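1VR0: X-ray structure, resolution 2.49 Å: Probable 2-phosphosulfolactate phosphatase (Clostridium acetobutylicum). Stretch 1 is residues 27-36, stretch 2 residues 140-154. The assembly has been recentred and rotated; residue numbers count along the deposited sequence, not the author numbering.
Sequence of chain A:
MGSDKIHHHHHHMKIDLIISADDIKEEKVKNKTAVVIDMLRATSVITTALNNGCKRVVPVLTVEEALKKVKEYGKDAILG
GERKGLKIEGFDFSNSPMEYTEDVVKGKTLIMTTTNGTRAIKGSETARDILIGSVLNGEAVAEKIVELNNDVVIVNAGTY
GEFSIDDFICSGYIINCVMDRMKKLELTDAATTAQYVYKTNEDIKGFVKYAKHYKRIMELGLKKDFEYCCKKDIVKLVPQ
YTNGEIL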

ATOM      1  N   GLU A  27       9.754  -1.252 -12.832  1.00 43.26           N
ATOM      2  CA  GLU A  27      10.237  -2.602 -12.621  1.00 43.17           C
ATOM      3  C   GLU A  27       9.171  -3.540 -12.095  1.00 42.63           C
ATOM      4  O   GLU A  27       9.305  -4.746 -12.234  1.00 42.38           O
ATOM      5  CB  GLU A  27      11.422  -2.582 -11.665  1.00 43.38           C
ATOM      6  CG  GLU A  27      11.101  -2.057 -10.242  1.00 44.91           C
ATOM      7  CD  GLU A  27      11.357  -0.549 -10.063  1.00 47.65           C
ATOM      8  OE1 GLU A  27      11.300   0.238 -11.063  1.00 47.73           O
ATOM      9  OE2 GLU A  27      11.624  -0.162  -8.893  1.00 50.01           O
ATOM     10  N   LYS A  28       8.140  -2.982 -11.472  1.00 42.20           N
ATOM     11  CA  LYS A  28       6.991  -3.755 -10.999  1.00 42.67           C
ATOM     12  C   LYS A  28       5.934  -3.972 -12.100  1.00 42.35           C
ATOM     13  O   LYS A  28       4.961  -4.719 -11.922  1.00 42.94           O
ATOM     14  CB  LYS A  28       6.286  -3.025  -9.846  1.00 42.66           C
ATOM     15  CG  LYS A  28       7.011  -3.022  -8.504  1.00 43.16           C
ATOM     16  CD  LYS A  28       6.216  -2.163  -7.512  1.00 43.78           C
ATOM     17  CE  LYS A  28       6.791  -2.188  -6.093  1.00 44.35           C
ATOM     18  NZ  LYS A  28       5.732  -1.804  -5.127  1.00 43.42           N
ATOM     19  N   VAL A  29       6.088  -3.276 -13.213  1.00 41.66           N
ATOM     20  CA  VAL A  29       5.092  -3.321 -14.259  1.00 41.42           C
ATOM     21  C   VAL A  29       5.619  -3.987 -15.541  1.00 41.07           C
ATOM     22  O   VAL A  29       4.905  -4.763 -16.150  1.00 40.17           O
ATOM     23  CB  VAL A  29       4.541  -1.900 -14.496  1.00 41.19           C
ATOM     24  CG1 VAL A  29       4.087  -1.706 -15.874  1.00 43.29           C
ATOM     25  CG2 VAL A  29       3.369  -1.672 -13.599  1.00 41.81           C
ATOM     26  N   LYS A  30       6.873  -3.730 -15.911  1.00 41.08           N
ATOM     27  CA  LYS A  30       7.339  -4.134 -17.231  1.00 41.66           C
ATOM     28  C   LYS A  30       7.203  -5.649 -17.475  1.00 41.18           C
ATOM     29  O   LYS A  30       7.386  -6.448 -16.576  1.00 40.97           O
ATOM     30  CB  LYS A  30       8.738  -3.601 -17.548  1.00 41.71           C
ATOM     31  CG  LYS A  30       9.733  -3.828 -16.455  1.00 43.16           C
ATOM     32  CD  LYS A  30      11.159  -3.836 -16.999  1.00 43.87           C
ATOM     33  CE  LYS A  30      12.187  -4.154 -15.892  1.00 43.81           C
ATOM     34  NZ  LYS A  30      13.425  -4.333 -16.665  1.00 47.04           N
ATOM     35  N   ASN A  31       6.786  -5.981 -18.696  1.00 40.95           N
ATOM     36  CA  ASN A  31       6.591  -7.347 -19.207  1.00 41.00           C
ATOM     37  C   ASN A  31       5.532  -8.183 -18.500  1.00 40.55           C
ATOM     38  O   ASN A  31       5.383  -9.357 -18.820  1.00 40.72           O
ATOM     39  CB  ASN A  31       7.913  -8.100 -19.294  1.00 41.20           C
ATOM     40  CG  ASN A  31       9.051  -7.233 -19.848  1.00 43.04           C
ATOM     41  OD1 ASN A  31       8.875  -6.512 -20.827  1.00 45.46           O
ATOM     42  ND2 ASN A  31      10.222  -7.293 -19.200  1.00 45.88           N
ATOM     43  N   LYS A  32       4.768  -7.582 -17.594  1.00 39.86           N
ATOM     44  CA  LYS A  32       3.719  -8.308 -16.890  1.00 40.13           C
ATOM     45  C   LYS A  32       2.338  -8.129 -17.523  1.00 39.43           C
ATOM     46  O   LYS A  32       2.166  -7.370 -18.450  1.00 39.69           O
ATOM     47  CB  LYS A  32       3.686  -7.873 -15.417  1.00 40.10           C
ATOM     48  CG  LYS A  32       4.945  -8.266 -14.698  1.00 40.50           C
ATOM     49  CD  LYS A  32       4.911  -7.895 -13.261  1.00 41.52           C
ATOM     50  CE  LYS A  32       6.085  -8.524 -12.516  1.00 42.39           C
ATOM     51  NZ  LYS A  32       5.694  -8.589 -11.067  1.00 42.43           N
ATOM     52  N   THR A  33       1.356  -8.849 -17.017  1.00 39.04           N
ATOM     53  CA  THR A  33      -0.034  -8.528 -17.293  1.00 38.81           C
ATOM     54  C   THR A  33      -0.412  -7.470 -16.257  1.00 38.92           C
ATOM     55  O   THR A  33      -0.468  -7.764 -15.061  1.00 38.99           O
ATOM     56  CB  THR A  33      -0.949  -9.772 -17.143  1.00 38.48           C
ATOM     57  OG1 THR A  33      -0.609 -10.749 -18.124  1.00 38.66           O
ATOM     58  CG2 THR A  33      -2.385  -9.432 -17.310  1.00 38.38           C
ATOM     59  N   ALA A  34      -0.631  -6.234 -16.697  1.00 38.99           N
ATOM     60  CA  ALA A  34      -1.077  -5.160 -15.789  1.00 39.04           C
ATOM     61  C   ALA A  34      -2.587  -4.977 -15.873  1.00 39.16           C
ATOM     62  O   ALA A  34      -3.145  -4.908 -16.951  1.00 39.40           O
ATOM     63  CB  ALA A  34      -0.396  -3.858 -16.106  1.00 39.58           C
ATOM     64  N   VAL A  35      -3.244  -4.907 -14.727  1.00 39.15           N
ATOM     65  CA  VAL A  35      -4.664  -4.695 -14.688  1.00 39.14           C
ATOM     66  C   VAL A  35      -4.909  -3.348 -14.013  1.00 39.23           C
ATOM     67  O   VAL A  35      -4.591  -3.177 -12.851  1.00 39.83           O
ATOM     68  CB  VAL A  35      -5.339  -5.797 -13.891  1.00 38.92           C
ATOM     69  CG1 VAL A  35      -6.836  -5.538 -13.770  1.00 38.91           C
ATOM     70  CG2 VAL A  35      -5.056  -7.174 -14.527  1.00 39.87           C
ATOM     71  N   VAL A  36      -5.439  -2.384 -14.748  1.00 39.34           N
ATOM     72  CA  VAL A  36      -5.653  -1.065 -14.188  1.00 39.47           C
ATOM     73  C   VAL A  36      -7.075  -0.957 -13.620  1.00 39.87           C
ATOM     74  O   VAL A  36      -8.064  -1.324 -14.278  1.00 40.21           O
ATOM     75  CB  VAL A  36      -5.386   0.022 -15.211  1.00 39.17           C
ATOM     76  CG1 VAL A  36      -5.652   1.363 -14.596  1.00 39.62           C
ATOM     77  CG2 VAL A  36      -3.943  -0.055 -15.714  1.00 39.40           C
TER
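Stretch 2 140-154: AVAEKIVELNNDVVI

What holds stretch 2 to stretch 1 most firmly? Three backbone hydrogen bonds do, in the alternating pattern of a parallel sheet. Thr33 N donates to Asp151 O at 2.8 Å, Val153 N returns a bond to Thr33 O at 2.9 Å, and Val35 N donates to Val153 O at 2.9 Å. Strand 152-154 therefore runs in the same direction as strand 33-36, with a crossing angle of -16° and an axial approach of 4.7 Å. The register pairs Thr33 with Val152, Ala34 with Val153 and Val35 with Ile154. CA-H...O contacts fill in between, from Val152 CA to Thr33 O at 3.2 Å and from Ala34 CA to Val153 O at 3.3 Å.

How is the entry to the sheet secured? Val29 to Lys32 forms a type II turn, and at its third residue the side chain of Asn150 reaches across: Asn150 ND2 donates to Asn31 O at 2.8 Å and almost straight, at 173°. Its chi1 is t, and the other end of the amide, Asn150 OD1, accepts a weak bond from Asp151 N at 2.9 Å. Asn150 thus ties the turn to the segment leading into strand 152-154.

Where does water join in? Thr33, with chi1 m, uses its hydroxyl twice. Thr33 OG1 donates to water 2 at 2.8 Å, and that water donates to Ile145 O and Asn150 O, each at 2.7 Å; water 3 donates to Thr33 OG1 at 2.7 Å while accepting from Asn150 ND2 at 2.8 Å. The hydroxyl is thereby linked to the helix as well as to the loop after it. Separately, water 1 accepts from Lys32 NZ at 2.7 Å and donates to Val152 O at 2.6 Å.

What packs on each face of the sheet? Helix 140-148 covers the face carrying Thr33, Val35, Val152 and Ile154, running nearly antiparallel to strand 33-36 at 167°, with their axes 10.0 Å apart at closest. Asn149, the first residue after the helix, has a positive phi, and from there the chain leads through Asn150 and Asp151 into strand 152-154. Val35 CG2 meets Ile145 CD1 at 3.8 Å, Val35 CG1 meets Val141 CG1 at 4.0 Å, and Leu148 CD1 lies 3.6 Å from Thr33 OG1. On the other face, Val153, with chi1 p, places CG1 3.9 Å from Val29 CG2 and 4.1 Å from Ala34 CB. Altogether the two stretches bury 641 Å².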

ATOM      1  N   ALA A 140     -14.498 -11.674 -16.081  1.00 39.31           N
ATOM      2  CA  ALA A 140     -13.936 -11.778 -17.413  1.00 38.83           C
ATOM      3  C   ALA A 140     -12.451 -11.410 -17.399  1.00 38.92           C
ATOM      4  O   ALA A 140     -11.661 -11.987 -18.133  1.00 38.36           O
ATOM      5  CB  ALA A 140     -14.710 -10.908 -18.386  1.00 38.80           C
ATOM      6  N   VAL A 141     -12.070 -10.453 -16.547  1.00 39.17           N
ATOM      7  CA  VAL A 141     -10.656 -10.072 -16.406  1.00 39.06           C
ATOM      8  C   VAL A 141      -9.835 -11.246 -15.864  1.00 39.01           C
ATOM      9  O   VAL A 141      -8.705 -11.476 -16.281  1.00 38.60           O
ATOM     10  CB  VAL A 141     -10.485  -8.882 -15.453  1.00 38.98           C
ATOM     11  CG1 VAL A 141      -9.030  -8.634 -15.183  1.00 38.49           C
ATOM     12  CG2 VAL A 141     -11.160  -7.623 -16.020  1.00 39.67           C
ATOM     13  N   ALA A 142     -10.406 -11.958 -14.902  1.00 38.84           N
ATOM     14  CA  ALA A 142      -9.719 -13.065 -14.298  1.00 38.93           C
ATOM     15  C   ALA A 142      -9.509 -14.134 -15.358  1.00 38.89           C
ATOM     16  O   ALA A 142      -8.449 -14.730 -15.456  1.00 38.59           O
ATOM     17  CB  ALA A 142     -10.507 -13.585 -13.146  1.00 39.16           C
ATOM     18  N   GLU A 143     -10.511 -14.333 -16.194  1.00 39.08           N
ATOM     19  CA  GLU A 143     -10.392 -15.299 -17.262  1.00 39.19           C
ATOM     20  C   GLU A 143      -9.301 -14.917 -18.254  1.00 38.66           C
ATOM     21  O   GLU A 143      -8.540 -15.774 -18.662  1.00 38.70           O
ATOM     22  CB  GLU A 143     -11.719 -15.445 -17.954  1.00 39.34           C
ATOM     23  CG  GLU A 143     -11.626 -16.395 -19.098  1.00 42.43           C
ATOM     24  CD  GLU A 143     -12.951 -16.950 -19.486  1.00 46.34           C
ATOM     25  OE1 GLU A 143     -13.699 -17.372 -18.570  1.00 50.09           O
ATOM     26  OE2 GLU A 143     -13.245 -16.960 -20.701  1.00 48.35           O
ATOM     27  N   LYS A 144      -9.195 -13.635 -18.599  1.00 38.61           N
ATOM     28  CA  LYS A 144      -8.139 -13.155 -19.497  1.00 38.77           C
ATOM     29  C   LYS A 144      -6.731 -13.258 -18.885  1.00 38.66           C
ATOM     30  O   LYS A 144      -5.758 -13.628 -19.547  1.00 38.85           O
ATOM     31  CB  LYS A 144      -8.435 -11.726 -19.939  1.00 39.02           C
ATOM     32  CG  LYS A 144      -7.479 -11.148 -20.976  1.00 38.49           C
ATOM     33  CD  LYS A 144      -7.539 -11.827 -22.290  1.00 37.17           C
ATOM     34  CE  LYS A 144      -6.480 -11.246 -23.231  1.00 39.18           C
ATOM     35  NZ  LYS A 144      -6.406 -12.011 -24.540  1.00 38.55           N
ATOM     36  N   ILE A 145      -6.646 -12.978 -17.605  1.00 38.91           N
ATOM     37  CA  ILE A 145      -5.413 -13.151 -16.846  1.00 38.91           C
ATOM     38  C   ILE A 145      -4.864 -14.556 -16.946  1.00 38.98           C
ATOM     39  O   ILE A 145      -3.680 -14.750 -17.191  1.00 39.21           O
ATOM     40  CB  ILE A 145      -5.639 -12.768 -15.377  1.00 38.52           C
ATOM     41  CG1 ILE A 145      -5.690 -11.260 -15.254  1.00 37.94           C
ATOM     42  CG2 ILE A 145      -4.541 -13.313 -14.496  1.00 38.80           C
ATOM     43  CD1 ILE A 145      -6.236 -10.760 -13.880  1.00 38.47           C
ATOM     44  N   VAL A 146      -5.729 -15.538 -16.767  1.00 39.31           N
ATOM     45  CA  VAL A 146      -5.326 -16.943 -16.840  1.00 39.05           C
ATOM     46  C   VAL A 146      -4.873 -17.298 -18.253  1.00 39.18           C
ATOM     47  O   VAL A 146      -3.844 -17.924 -18.426  1.00 39.08           O
ATOM     48  CB  VAL A 146      -6.480 -17.859 -16.394  1.00 38.94           C
ATOM     49  CG1 VAL A 146      -6.174 -19.334 -16.638  1.00 37.78           C
ATOM     50  CG2 VAL A 146      -6.794 -17.606 -14.932  1.00 39.73           C
ATOM     51  N   GLU A 147      -5.636 -16.875 -19.255  1.00 39.76           N
ATOM     52  CA  GLU A 147      -5.295 -17.134 -20.664  1.00 39.94           C
ATOM     53  C   GLU A 147      -3.930 -16.547 -20.997  1.00 39.65           C
ATOM     54  O   GLU A 147      -3.140 -17.187 -21.662  1.00 39.31           O
ATOM     55  CB  GLU A 147      -6.351 -16.528 -21.601  1.00 40.34           C
ATOM     56  CG  GLU A 147      -6.241 -16.953 -23.069  1.00 41.36           C
ATOM     57  CD  GLU A 147      -6.065 -15.765 -24.071  1.00 46.01           C
ATOM     58  OE1 GLU A 147      -6.406 -14.603 -23.746  1.00 49.29           O
ATOM     59  OE2 GLU A 147      -5.568 -15.991 -25.202  1.00 48.57           O
ATOM     60  N   LEU A 148      -3.663 -15.325 -20.520  1.00 39.44           N
ATOM     61  CA  LEU A 148      -2.418 -14.627 -20.833  1.00 38.77           C
ATOM     62  C   LEU A 148      -1.212 -15.308 -20.206  1.00 38.93           C
ATOM     63  O   LEU A 148      -0.079 -15.157 -20.680  1.00 38.63           O
ATOM     64  CB  LEU A 148      -2.489 -13.184 -20.371  1.00 38.43           C
ATOM     65  CG  LEU A 148      -3.241 -12.236 -21.278  1.00 37.54           C
ATOM     66  CD1 LEU A 148      -3.187 -10.907 -20.661  1.00 37.64           C
ATOM     67  CD2 LEU A 148      -2.656 -12.222 -22.698  1.00 37.13           C
ATOM     68  N   ASN A 149      -1.470 -16.040 -19.128  1.00 38.86           N
ATOM     69  CA  ASN A 149      -0.487 -16.948 -18.518  1.00 38.90           C
ATOM     70  C   ASN A 149       0.870 -16.310 -18.170  1.00 39.02           C
ATOM     71  O   ASN A 149       1.923 -16.938 -18.361  1.00 39.48           O
ATOM     72  CB  ASN A 149      -0.252 -18.162 -19.400  1.00 38.70           C
ATOM     73  CG  ASN A 149       0.421 -19.298 -18.639  1.00 38.72           C
ATOM     74  OD1 ASN A 149       0.186 -19.478 -17.434  1.00 39.05           O
ATOM     75  ND2 ASN A 149       1.259 -20.040 -19.318  1.00 34.27           N
ATOM     76  N   ASN A 150       0.818 -15.084 -17.658  1.00 38.46           N
ATOM     77  CA  ASN A 150       1.981 -14.288 -17.350  1.00 38.16           C
ATOM     78  C   ASN A 150       1.778 -13.770 -15.923  1.00 38.29           C
ATOM     79  O   ASN A 150       0.641 -13.724 -15.433  1.00 37.93           O
ATOM     80  CB  ASN A 150       2.012 -13.120 -18.341  1.00 38.56           C
ATOM     81  CG  ASN A 150       3.283 -12.287 -18.279  1.00 38.02           C
ATOM     82  OD1 ASN A 150       4.296 -12.704 -17.742  1.00 35.74           O
ATOM     83  ND2 ASN A 150       3.231 -11.108 -18.887  1.00 38.22           N
ATOM     84  N   ASP A 151       2.858 -13.353 -15.269  1.00 37.99           N
ATOM     85  CA  ASP A 151       2.740 -12.748 -13.961  1.00 38.41           C
ATOM     86  C   ASP A 151       1.915 -11.447 -14.045  1.00 38.54           C
ATOM     87  O   ASP A 151       1.863 -10.784 -15.074  1.00 38.70           O
ATOM     88  CB  ASP A 151       4.100 -12.419 -13.353  1.00 38.60           C
ATOM     89  CG  ASP A 151       4.981 -13.649 -13.113  1.00 39.70           C
ATOM     90  OD1 ASP A 151       4.502 -14.784 -12.811  1.00 38.67           O
ATOM     91  OD2 ASP A 151       6.209 -13.435 -13.217  1.00 41.70           O
ATOM     92  N   VAL A 152       1.289 -11.090 -12.934  1.00 38.76           N
ATOM     93  CA  VAL A 152       0.278 -10.068 -12.912  1.00 38.94           C
ATOM     94  C   VAL A 152       0.632  -8.981 -11.929  1.00 38.96           C
ATOM     95  O   VAL A 152       1.151  -9.258 -10.869  1.00 39.02           O
ATOM     96  CB  VAL A 152      -1.073 -10.668 -12.515  1.00 38.83           C
ATOM     97  CG1 VAL A 152      -2.141  -9.610 -12.429  1.00 39.07           C
ATOM     98  CG2 VAL A 152      -1.473 -11.693 -13.546  1.00 40.78           C
ATOM     99  N   VAL A 153       0.344  -7.740 -12.295  1.00 39.01           N
ATOM    100  CA  VAL A 153       0.332  -6.672 -11.326  1.00 39.63           C
ATOM    101  C   VAL A 153      -0.996  -5.941 -11.464  1.00 39.68           C
ATOM    102  O   VAL A 153      -1.415  -5.574 -12.546  1.00 39.87           O
ATOM    103  CB  VAL A 153       1.555  -5.731 -11.437  1.00 39.76           C
ATOM    104  CG1 VAL A 153       1.665  -5.129 -12.801  1.00 41.11           C
ATOM    105  CG2 VAL A 153       1.448  -4.618 -10.426  1.00 41.34           C
ATOM    106  N   ILE A 154      -1.677  -5.756 -10.343  1.00 40.20           N
ATOM    107  CA  ILE A 154      -2.940  -5.025 -10.314  1.00 40.02           C
ATOM    108  C   ILE A 154      -2.661  -3.609  -9.892  1.00 39.48           C
ATOM    109  O   ILE A 154      -2.219  -3.347  -8.779  1.00 39.67           O
ATOM    110  CB  ILE A 154      -3.921  -5.742  -9.414  1.00 40.25           C
ATOM    111  CG1 ILE A 154      -4.271  -7.062 -10.090  1.00 42.58           C
ATOM    112  CG2 ILE A 154      -5.199  -4.951  -9.270  1.00 41.31           C
ATOM    113  CD1 ILE A 154      -4.974  -7.974  -9.181  1.00 46.38           C
TER
HETATM  114  O   HOH W   1       3.563 -10.052 -10.480  1.00 21.83           O
HETATM  115  O   HOH W   2      -1.504 -13.087 -16.972  1.00 26.98           O
HETATM  116  O   HOH W   3       0.894 -10.618 -20.324  1.00 30.29           O